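Local coordinates for 3-oxoacyl-(acyl-carrier protein) synthase II (Thermus thermophilus, PDB 1J3N), which probably catalyses the condensation of an acyl chain with malonyl-(acyl-carrier protein), the carbon-carbon bond-forming step of fatty acid elongation, working as a homodimer, at residues 4-9 against 250-255; 46-51 against 208-213; 158-163 against 393-398. One frame throughout, in Å; residues are numbered along the deposited sequence.

Interaction 1 of 3, residues 4-9 against 250-255; sequences VVVTGL and RIYAEL
Strand 4-13 runs antiparallel beside the start of strand 253-262 in the main sheet of the enzyme, with V5 and E254 forming a non-hydrogen-bonded pair, CA to CA 4.2 Å. The short axes make an angle of 131°, so the pairing is strongly twisted, and it becomes irregular toward 250-252. Three backbone bonds cross it: L255 N to V4 O (3.0 Å), V6 N to A253 O (3.1 Å) and Y252 N to V6 O (3.0 Å). V6 thus faces both Y252 and A253, and Y252 has helical backbone angles (psi -37°) inside an otherwise extended chain, a pattern resembling a classic beta bulge. The buried A253 N has no partner.

At one end, L9 reaches over the Y252 ring. Its CD1 lies 3.6 Å from the ring centroid and only 8° off the normal, a CH-pi contact over the face. On the opposite face R250 CD stands 3.6 Å above the ring plane, offset toward the rim. D85 OD2 accepts from the Y252 hydroxyl and from L9 N, linking the ring's tip to the L9 backbone.

In the thiolase-type fold, strand 4-13 comes from the N-terminal half and strand 253-262 from the C-terminal half, so this pairing joins the two. V4 and L255 touch L172 of helix 163-176, and L9 and Y252 touch helix 343-357, one helix from each half.

V5 lies between I251 and E254, its CB 3.7 Å from I251 CG2. E254 CG, anti to the backbone N, lies against V5 CG1, and the extended chain beyond it carries the carboxylate outward. There OE1 meets R3, outside both segments, in a salt bridge, while OE2 accepts from a water at 2.6 Å. That same water donates to L255 O and accepts from V4 N, closing a bridge beside the L255-V4 bond.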
loop_
_atom_site.group_PDB
_atom_site.type_symbol
_atom_site.label_atom_id
_atom_site.label_comp_id
_atom_site.label_asym_id
_atom_site.label_seq_id
_atom_site.Cartn_x
_atom_site.Cartn_y
_atom_site.Cartn_z
ATOM N N VAL A 4 20.734 -5.985 -7.219
ATOM C CA VAL A 4 20.031 -6.273 -5.985
ATOM C C VAL A 4 19.897 -7.784 -5.909
ATOM O O VAL A 4 19.375 -8.420 -6.833
ATOM C CB VAL A 4 18.632 -5.616 -5.976
ATOM C CG1 VAL A 4 17.879 -6.024 -4.717
ATOM C CG2 VAL A 4 18.771 -4.092 -6.052
ATOM N N VAL A 5 20.397 -8.359 -4.821
ATOM C CA VAL A 5 20.342 -9.797 -4.639
ATOM C C VAL A 5 19.594 -10.213 -3.376
ATOM O O VAL A 5 19.518 -9.467 -2.398
ATOM C CB VAL A 5 21.761 -10.403 -4.591
ATOM C CG1 VAL A 5 22.466 -10.188 -5.921
ATOM C CG2 VAL A 5 22.552 -9.785 -3.448
ATOM N N VAL A 6 19.045 -11.422 -3.426
ATOM C CA VAL A 6 18.288 -12.024 -2.327
ATOM C C VAL A 6 19.280 -12.800 -1.456
ATOM O O VAL A 6 19.933 -13.721 -1.937
ATOM C CB VAL A 6 17.219 -13.007 -2.884
ATOM C CG1 VAL A 6 16.435 -13.652 -1.746
ATOM C CG2 VAL A 6 16.286 -12.272 -3.832
ATOM N N THR A 7 19.380 -12.432 -0.180
ATOM C CA THR A 7 20.314 -13.083 0.730
ATOM C C THR A 7 19.658 -13.700 1.959
ATOM O O THR A 7 20.340 -14.275 2.810
ATOM C CB THR A 7 21.373 -12.083 1.220
ATOM O OG1 THR A 7 20.729 -11.036 1.961
ATOM C CG2 THR A 7 22.125 -11.478 0.034
ATOM N N GLY A 8 18.343 -13.564 2.062
ATOM C CA GLY A 8 17.638 -14.123 3.200
ATOM C C GLY A 8 16.224 -14.525 2.841
ATOM O O GLY A 8 15.522 -13.784 2.163
ATOM N N LEU A 9 15.807 -15.704 3.288
ATOM C CA LEU A 9 14.467 -16.182 3.013
ATOM C C LEU A 9 13.771 -16.535 4.322
ATOM O O LEU A 9 14.197 -17.439 5.044
ATOM C CB LEU A 9 14.519 -17.412 2.096
ATOM C CG LEU A 9 15.242 -17.229 0.752
ATOM C CD1 LEU A 9 15.440 -18.578 0.088
ATOM C CD2 LEU A 9 14.448 -16.292 -0.157
ATOM N N ARG A 250 25.713 -15.311 1.517
ATOM C CA ARG A 250 25.325 -16.400 0.638
ATOM C C ARG A 250 24.230 -15.774 -0.211
ATOM O O ARG A 250 23.246 -15.256 0.321
ATOM C CB ARG A 250 24.768 -17.578 1.444
ATOM C CG ARG A 250 24.320 -18.758 0.583
ATOM C CD ARG A 250 22.804 -18.839 0.432
ATOM N NE ARG A 250 22.176 -19.328 1.657
ATOM C CZ ARG A 250 21.848 -18.565 2.695
ATOM N NH1 ARG A 250 22.072 -17.258 2.667
ATOM N NH2 ARG A 250 21.313 -19.118 3.778
ATOM N N ILE A 251 24.411 -15.793 -1.524
ATOM C CA ILE A 251 23.430 -15.209 -2.429
ATOM C C ILE A 251 22.603 -16.304 -3.098
ATOM O O ILE A 251 23.144 -17.212 -3.732
ATOM C CB ILE A 251 24.140 -14.339 -3.485
ATOM C CG1 ILE A 251 24.813 -13.158 -2.787
ATOM C CG2 ILE A 251 23.159 -13.871 -4.542
ATOM C CD1 ILE A 251 25.716 -12.350 -3.685
ATOM N N TYR A 252 21.287 -16.216 -2.938
ATOM C CA TYR A 252 20.377 -17.200 -3.504
ATOM C C TYR A 252 20.128 -16.965 -4.985
ATOM O O TYR A 252 19.993 -17.915 -5.764
ATOM C CB TYR A 252 19.048 -17.160 -2.764
ATOM C CG TYR A 252 19.098 -17.733 -1.374
ATOM C CD1 TYR A 252 19.283 -19.103 -1.172
ATOM C CD2 TYR A 252 18.900 -16.921 -0.260
ATOM C CE1 TYR A 252 19.255 -19.650 0.106
ATOM C CE2 TYR A 252 18.872 -17.456 1.020
ATOM C CZ TYR A 252 19.044 -18.820 1.196
ATOM O OH TYR A 252 18.971 -19.358 2.461
ATOM N N ALA A 253 20.060 -15.694 -5.358
ATOM C CA ALA A 253 19.817 -15.300 -6.740
ATOM C C ALA A 253 19.799 -13.782 -6.839
ATOM O O ALA A 253 19.952 -13.072 -5.841
ATOM C CB ALA A 253 18.479 -15.854 -7.214
ATOM N N GLU A 254 19.599 -13.286 -8.050
ATOM C CA GLU A 254 19.537 -11.852 -8.253
ATOM C C GLU A 254 18.139 -11.464 -8.727
ATOM O O GLU A 254 17.559 -12.140 -9.571
ATOM C CB GLU A 254 20.557 -11.413 -9.302
ATOM C CG GLU A 254 20.832 -9.916 -9.274
ATOM C CD GLU A 254 21.493 -9.406 -10.542
ATOM O OE1 GLU A 254 22.165 -10.200 -11.234
ATOM O OE2 GLU A 254 21.348 -8.201 -10.838
ATOM N N LEU A 255 17.589 -10.395 -8.159
ATOM C CA LEU A 255 16.279 -9.897 -8.582
ATOM C C LEU A 255 16.610 -8.924 -9.711
ATOM O O LEU A 255 17.055 -7.807 -9.465
ATOM C CB LEU A 255 15.567 -9.164 -7.440
ATOM C CG LEU A 255 14.237 -8.470 -7.762
ATOM C CD1 LEU A 255 13.317 -9.419 -8.487
ATOM C CD2 LEU A 255 13.596 -7.983 -6.470
HETATM O O HOH W 1 19.494 -6.673 -9.926
HETATM O O HOH W 2 23.240 -14.211 3.083
#

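Interaction 2 of 3, residues 46-51 against 208-213; sequences VRIAAE and TRNEEP
N210 holds its CG anti to the carbonyl carbon (chi1 -59°), which directs the amide at R47, and the R47 chain bends at chi3 to lay its guanidinium across that amide. The contact ties a type I beta turn, R209 to E212, to the start of strand 48-50, which pairs with strand 33-35 in a small antiparallel sheet. The turn is closed by E212 N bonding to R209 O at 3.1 Å.

N210 uses both ends of its amide on neighbouring backbone groups. OD1 accepts from R47 N at 2.8 Å, with the donor 37° out of the carbonyl plane, and ND2 donates to P45 O, which together fix the amide flip. N210 ND2 also stands 3.2 Å above one guanidinium face of R47, offset toward the rim. These are two donors in plain contact, the planes 38° apart, and not a hydrogen bond; R47 NH1 donates to L44 O.

The apolar part belongs to I48. Its CD1 comes within 4.0 Å of R209 O, and the I48 and P213 side chains cross at about a right angle, I48 CG2 meeting P213 CG at 3.7 Å.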
loop_
_atom_site.group_PDB
_atom_site.type_symbol
_atom_site.label_atom_id
_atom_site.label_comp_id
_atom_site.label_asym_id
_atom_site.label_seq_id
_atom_site.Cartn_x
_atom_site.Cartn_y
_atom_site.Cartn_z
ATOM N N VAL A 46 -17.612 -23.529 2.599
ATOM C CA VAL A 46 -16.190 -23.817 2.409
ATOM C C VAL A 46 -15.666 -24.079 3.810
ATOM O O VAL A 46 -15.708 -23.198 4.669
ATOM C CB VAL A 46 -15.439 -22.607 1.799
ATOM C CG1 VAL A 46 -13.947 -22.914 1.695
ATOM C CG2 VAL A 46 -16.001 -22.291 0.427
ATOM N N ARG A 47 -15.165 -25.283 4.045
ATOM C CA ARG A 47 -14.701 -25.634 5.379
ATOM C C ARG A 47 -13.280 -26.178 5.423
ATOM O O ARG A 47 -12.931 -26.957 6.321
ATOM C CB ARG A 47 -15.687 -26.643 5.984
ATOM C CG ARG A 47 -17.136 -26.155 5.905
ATOM C CD ARG A 47 -18.123 -27.140 6.518
ATOM N NE ARG A 47 -18.313 -28.344 5.708
ATOM C CZ ARG A 47 -19.139 -28.434 4.670
ATOM N NH1 ARG A 47 -19.867 -27.387 4.300
ATOM N NH2 ARG A 47 -19.246 -29.581 4.007
ATOM N N ILE A 48 -12.469 -25.756 4.456
ATOM C CA ILE A 48 -11.076 -26.186 4.346
ATOM C C ILE A 48 -10.180 -24.968 4.098
ATOM O O ILE A 48 -10.626 -23.962 3.550
ATOM C CB ILE A 48 -10.871 -27.162 3.162
ATOM C CG1 ILE A 48 -11.265 -26.474 1.850
ATOM C CG2 ILE A 48 -11.668 -28.437 3.395
ATOM C CD1 ILE A 48 -10.952 -27.282 0.591
ATOM N N ALA A 49 -8.918 -25.072 4.498
ATOM C CA ALA A 49 -7.968 -23.977 4.313
ATOM C C ALA A 49 -6.552 -24.483 4.556
ATOM O O ALA A 49 -6.355 -25.587 5.087
ATOM C CB ALA A 49 -8.288 -22.827 5.280
ATOM N N ALA A 50 -5.572 -23.672 4.167
ATOM C CA ALA A 50 -4.167 -24.021 4.354
ATOM C C ALA A 50 -3.701 -23.267 5.590
ATOM O O ALA A 50 -3.237 -22.133 5.497
ATOM C CB ALA A 50 -3.346 -23.608 3.125
ATOM N N GLU A 51 -3.841 -23.903 6.749
ATOM C CA GLU A 51 -3.464 -23.289 8.010
ATOM C C GLU A 51 -1.998 -23.468 8.376
ATOM O O GLU A 51 -1.354 -24.466 8.029
ATOM C CB GLU A 51 -4.347 -23.830 9.144
ATOM C CG GLU A 51 -5.843 -23.666 8.901
ATOM C CD GLU A 51 -6.684 -24.246 10.028
ATOM O OE1 GLU A 51 -6.233 -25.235 10.647
ATOM O OE2 GLU A 51 -7.795 -23.731 10.285
ATOM N N THR A 208 -15.198 -25.794 -3.324
ATOM C CA THR A 208 -16.121 -26.388 -2.359
ATOM C C THR A 208 -15.869 -27.876 -2.161
ATOM O O THR A 208 -16.760 -28.605 -1.729
ATOM C CB THR A 208 -17.595 -26.204 -2.798
ATOM O OG1 THR A 208 -17.774 -26.731 -4.122
ATOM C CG2 THR A 208 -17.976 -24.727 -2.771
ATOM N N ARG A 209 -14.655 -28.327 -2.467
ATOM C CA ARG A 209 -14.320 -29.741 -2.325
ATOM C C ARG A 209 -13.959 -30.119 -0.885
ATOM O O ARG A 209 -12.873 -30.636 -0.607
ATOM C CB ARG A 209 -13.169 -30.090 -3.264
ATOM C CG ARG A 209 -12.998 -31.571 -3.515
ATOM C CD ARG A 209 -12.206 -31.811 -4.791
ATOM N NE ARG A 209 -12.740 -31.022 -5.901
ATOM C CZ ARG A 209 -12.408 -31.196 -7.178
ATOM N NH1 ARG A 209 -11.539 -32.141 -7.519
ATOM N NH2 ARG A 209 -12.941 -30.421 -8.115
ATOM N N ASN A 210 -14.884 -29.879 0.033
ATOM C CA ASN A 210 -14.635 -30.182 1.435
ATOM C C ASN A 210 -14.261 -31.640 1.699
ATOM O O ASN A 210 -13.511 -31.931 2.634
ATOM C CB ASN A 210 -15.855 -29.780 2.266
ATOM C CG ASN A 210 -16.174 -28.304 2.137
ATOM O OD1 ASN A 210 -15.308 -27.456 2.359
ATOM N ND2 ASN A 210 -17.413 -27.988 1.773
ATOM N N GLU A 211 -14.764 -32.546 0.860
ATOM C CA GLU A 211 -14.499 -33.981 1.004
ATOM C C GLU A 211 -13.034 -34.382 0.805
ATOM O O GLU A 211 -12.575 -35.354 1.402
ATOM C CB GLU A 211 -15.384 -34.790 0.041
ATOM C CG GLU A 211 -15.181 -34.464 -1.434
ATOM C CD GLU A 211 -16.046 -33.313 -1.917
ATOM O OE1 GLU A 211 -16.409 -32.439 -1.101
ATOM O OE2 GLU A 211 -16.356 -33.274 -3.128
ATOM N N GLU A 212 -12.304 -33.652 -0.035
ATOM C CA GLU A 212 -10.891 -33.955 -0.274
ATOM C C GLU A 212 -10.067 -32.669 -0.200
ATOM O O GLU A 212 -9.677 -32.100 -1.226
ATOM C CB GLU A 212 -10.713 -34.606 -1.647
ATOM C CG GLU A 212 -11.633 -35.781 -1.887
ATOM C CD GLU A 212 -11.470 -36.377 -3.270
ATOM O OE1 GLU A 212 -11.470 -35.604 -4.255
ATOM O OE2 GLU A 212 -11.350 -37.619 -3.368
ATOM N N PRO A 213 -9.771 -32.208 1.026
ATOM C CA PRO A 213 -8.997 -30.985 1.242
ATOM C C PRO A 213 -7.686 -30.884 0.463
ATOM O O PRO A 213 -7.431 -29.875 -0.190
ATOM C CB PRO A 213 -8.777 -30.983 2.754
ATOM C CG PRO A 213 -9.998 -31.690 3.274
ATOM C CD PRO A 213 -10.097 -32.848 2.314
#

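Interaction 3 of 3, residues 158-163 against 393-398; sequences VTACAT and SFAFGG
Van der Waals contact dominates between C161 and A395, and the A395 methyl carries most of it. A395 CB lies 3.2 Å from C161 CB, tighter than usual carbon-carbon contact, and also 3.2 Å from C161 N. The same methyl is flanked by A160 CB at 3.9 Å and A162 CB at 4.0 Å, so it fits against the first turn leading into helix 163-176. Farther along, S393 CB packs beside C161 O and the CA of A162. N138 of the second subunit packs on A160.

The sulfur-aromatic contact is oblique. C161 SG, anti to the carbonyl carbon (chi1 -45°), comes 3.8 Å from F396 CD1, but lies 5.0 Å from the ring centroid and 63° off its normal.

This is probably the active site, as in related condensing enzymes of the thiolase fold. A cysteine at the N-terminal end of the central helix is the nucleophile in relatives, and C161, which touches H301 and H338, has the placement expected for a Cys-His-His triad. F396 probably corresponds to the gatekeeper phenylalanine of the family. Its backbone N is buried without a partner in the model, consistent with a role in the oxyanion hole alongside C161 N.

Hydrogen bonds act within each segment or to residues beside it. A162 N bonds to T159 O at 3.0 Å, and T159 OG1 is held by D166. On the other segment, G398 N to A395 O (3.1 Å) closes a type II turn whose G397 and G398 both have positive phi.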
loop_
_atom_site.group_PDB
_atom_site.type_symbol
_atom_site.label_atom_id
_atom_site.label_comp_id
_atom_site.label_asym_id
_atom_site.label_seq_id
_atom_site.Cartn_x
_atom_site.Cartn_y
_atom_site.Cartn_z
ATOM N N VAL A 158 -0.738 -2.427 -0.735
ATOM C CA VAL A 158 -1.904 -3.280 -0.598
ATOM C C VAL A 158 -2.524 -3.393 -1.984
ATOM O O VAL A 158 -3.218 -2.483 -2.436
ATOM C CB VAL A 158 -2.944 -2.666 0.381
ATOM C CG1 VAL A 158 -4.190 -3.552 0.458
ATOM C CG2 VAL A 158 -2.316 -2.517 1.773
ATOM N N THR A 159 -2.237 -4.497 -2.665
ATOM C CA THR A 159 -2.768 -4.738 -3.993
ATOM C C THR A 159 -3.276 -6.172 -4.116
ATOM O O THR A 159 -3.004 -6.881 -5.090
ATOM C CB THR A 159 -1.707 -4.441 -5.079
ATOM O OG1 THR A 159 -0.468 -5.076 -4.742
ATOM C CG2 THR A 159 -1.484 -2.933 -5.200
ATOM N N ALA A 160 -4.025 -6.590 -3.103
ATOM C CA ALA A 160 -4.592 -7.924 -3.072
ATOM C C ALA A 160 -3.556 -9.001 -3.413
ATOM O O ALA A 160 -2.498 -9.085 -2.789
ATOM C CB ALA A 160 -5.782 -7.995 -4.034
ATOM N N CYS A 161 -3.856 -9.805 -4.426
ATOM C CA CYS A 161 -2.986 -10.906 -4.832
ATOM C C CYS A 161 -1.599 -10.521 -5.332
ATOM O O CYS A 161 -0.676 -11.331 -5.282
ATOM C CB CYS A 161 -3.690 -11.734 -5.903
ATOM S SG CYS A 161 -5.402 -12.085 -5.524
ATOM N N ALA A 162 -1.450 -9.291 -5.808
ATOM C CA ALA A 162 -0.169 -8.816 -6.332
ATOM C C ALA A 162 0.701 -8.158 -5.260
ATOM O O ALA A 162 1.844 -7.763 -5.529
ATOM C CB ALA A 162 -0.417 -7.833 -7.471
ATOM N N THR A 163 0.163 -8.060 -4.046
ATOM C CA THR A 163 0.857 -7.443 -2.917
ATOM C C THR A 163 2.311 -7.888 -2.716
ATOM O O THR A 163 3.236 -7.077 -2.737
ATOM C CB THR A 163 0.089 -7.715 -1.595
ATOM O OG1 THR A 163 -1.274 -7.286 -1.730
ATOM C CG2 THR A 163 0.729 -6.969 -0.437
ATOM N N SER A 393 1.824 -12.788 -10.517
ATOM C CA SER A 393 0.798 -12.407 -9.551
ATOM C C SER A 393 -0.214 -11.503 -10.255
ATOM O O SER A 393 0.084 -10.342 -10.547
ATOM C CB SER A 393 1.428 -11.679 -8.367
ATOM O OG SER A 393 2.224 -12.570 -7.605
ATOM N N PHE A 394 -1.404 -12.052 -10.528
ATOM C CA PHE A 394 -2.484 -11.343 -11.222
ATOM C C PHE A 394 -3.704 -11.261 -10.311
ATOM O O PHE A 394 -4.550 -12.151 -10.313
ATOM C CB PHE A 394 -2.823 -12.084 -12.515
ATOM C CG PHE A 394 -1.611 -12.441 -13.335
ATOM C CD1 PHE A 394 -0.663 -11.470 -13.651
ATOM C CD2 PHE A 394 -1.407 -13.744 -13.774
ATOM C CE1 PHE A 394 0.474 -11.790 -14.390
ATOM C CE2 PHE A 394 -0.272 -14.074 -14.516
ATOM C CZ PHE A 394 0.672 -13.090 -14.824
ATOM N N ALA A 395 -3.793 -10.155 -9.581
ATOM C CA ALA A 395 -4.816 -9.901 -8.565
ATOM C C ALA A 395 -6.206 -9.372 -8.893
ATOM O O ALA A 395 -6.488 -8.923 -10.001
ATOM C CB ALA A 395 -4.206 -8.992 -7.505
ATOM N N PHE A 396 -7.061 -9.427 -7.872
ATOM C CA PHE A 396 -8.424 -8.914 -7.931
ATOM C C PHE A 396 -8.225 -7.409 -8.109
ATOM O O PHE A 396 -7.355 -6.816 -7.463
ATOM C CB PHE A 396 -9.150 -9.148 -6.600
ATOM C CG PHE A 396 -9.760 -10.514 -6.450
ATOM C CD1 PHE A 396 -9.021 -11.662 -6.703
ATOM C CD2 PHE A 396 -11.074 -10.650 -6.010
ATOM C CE1 PHE A 396 -9.580 -12.928 -6.519
ATOM C CE2 PHE A 396 -11.641 -11.910 -5.822
ATOM C CZ PHE A 396 -10.889 -13.053 -6.078
ATOM N N GLY A 397 -9.027 -6.792 -8.969
ATOM C CA GLY A 397 -8.887 -5.366 -9.207
ATOM C C GLY A 397 -8.247 -5.158 -10.563
ATOM O O GLY A 397 -8.571 -4.213 -11.280
ATOM N N GLY A 398 -7.342 -6.064 -10.918
ATOM C CA GLY A 398 -6.665 -5.979 -12.198
ATOM C C GLY A 398 -5.183 -5.696 -12.079
ATOM O O GLY A 398 -4.505 -5.495 -13.090
#

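Overall arrangement
Interactions 1 and 3 both reach the main mixed sheet: interaction 1 pairs strands 4-13 and 253-262, and interaction 3 uses the end of strand 388-394. Strand 399-406 pairs with both 253-262 and 388-394. The centres of interactions 1 and 3 are about 24 Å apart, and helix 163-176, which begins at interaction 3, is touched by V4 and L255 of interaction 1. Interaction 2 lies about 35 Å, centre to centre, from interaction 1, across the middle of the subunit from it, and about 23 Å from interaction 3. Both segments of interaction 2 fall between those of interaction 1, whereas interaction 3 crosses both, bringing N-terminal and C-terminal segments together at the probable active site.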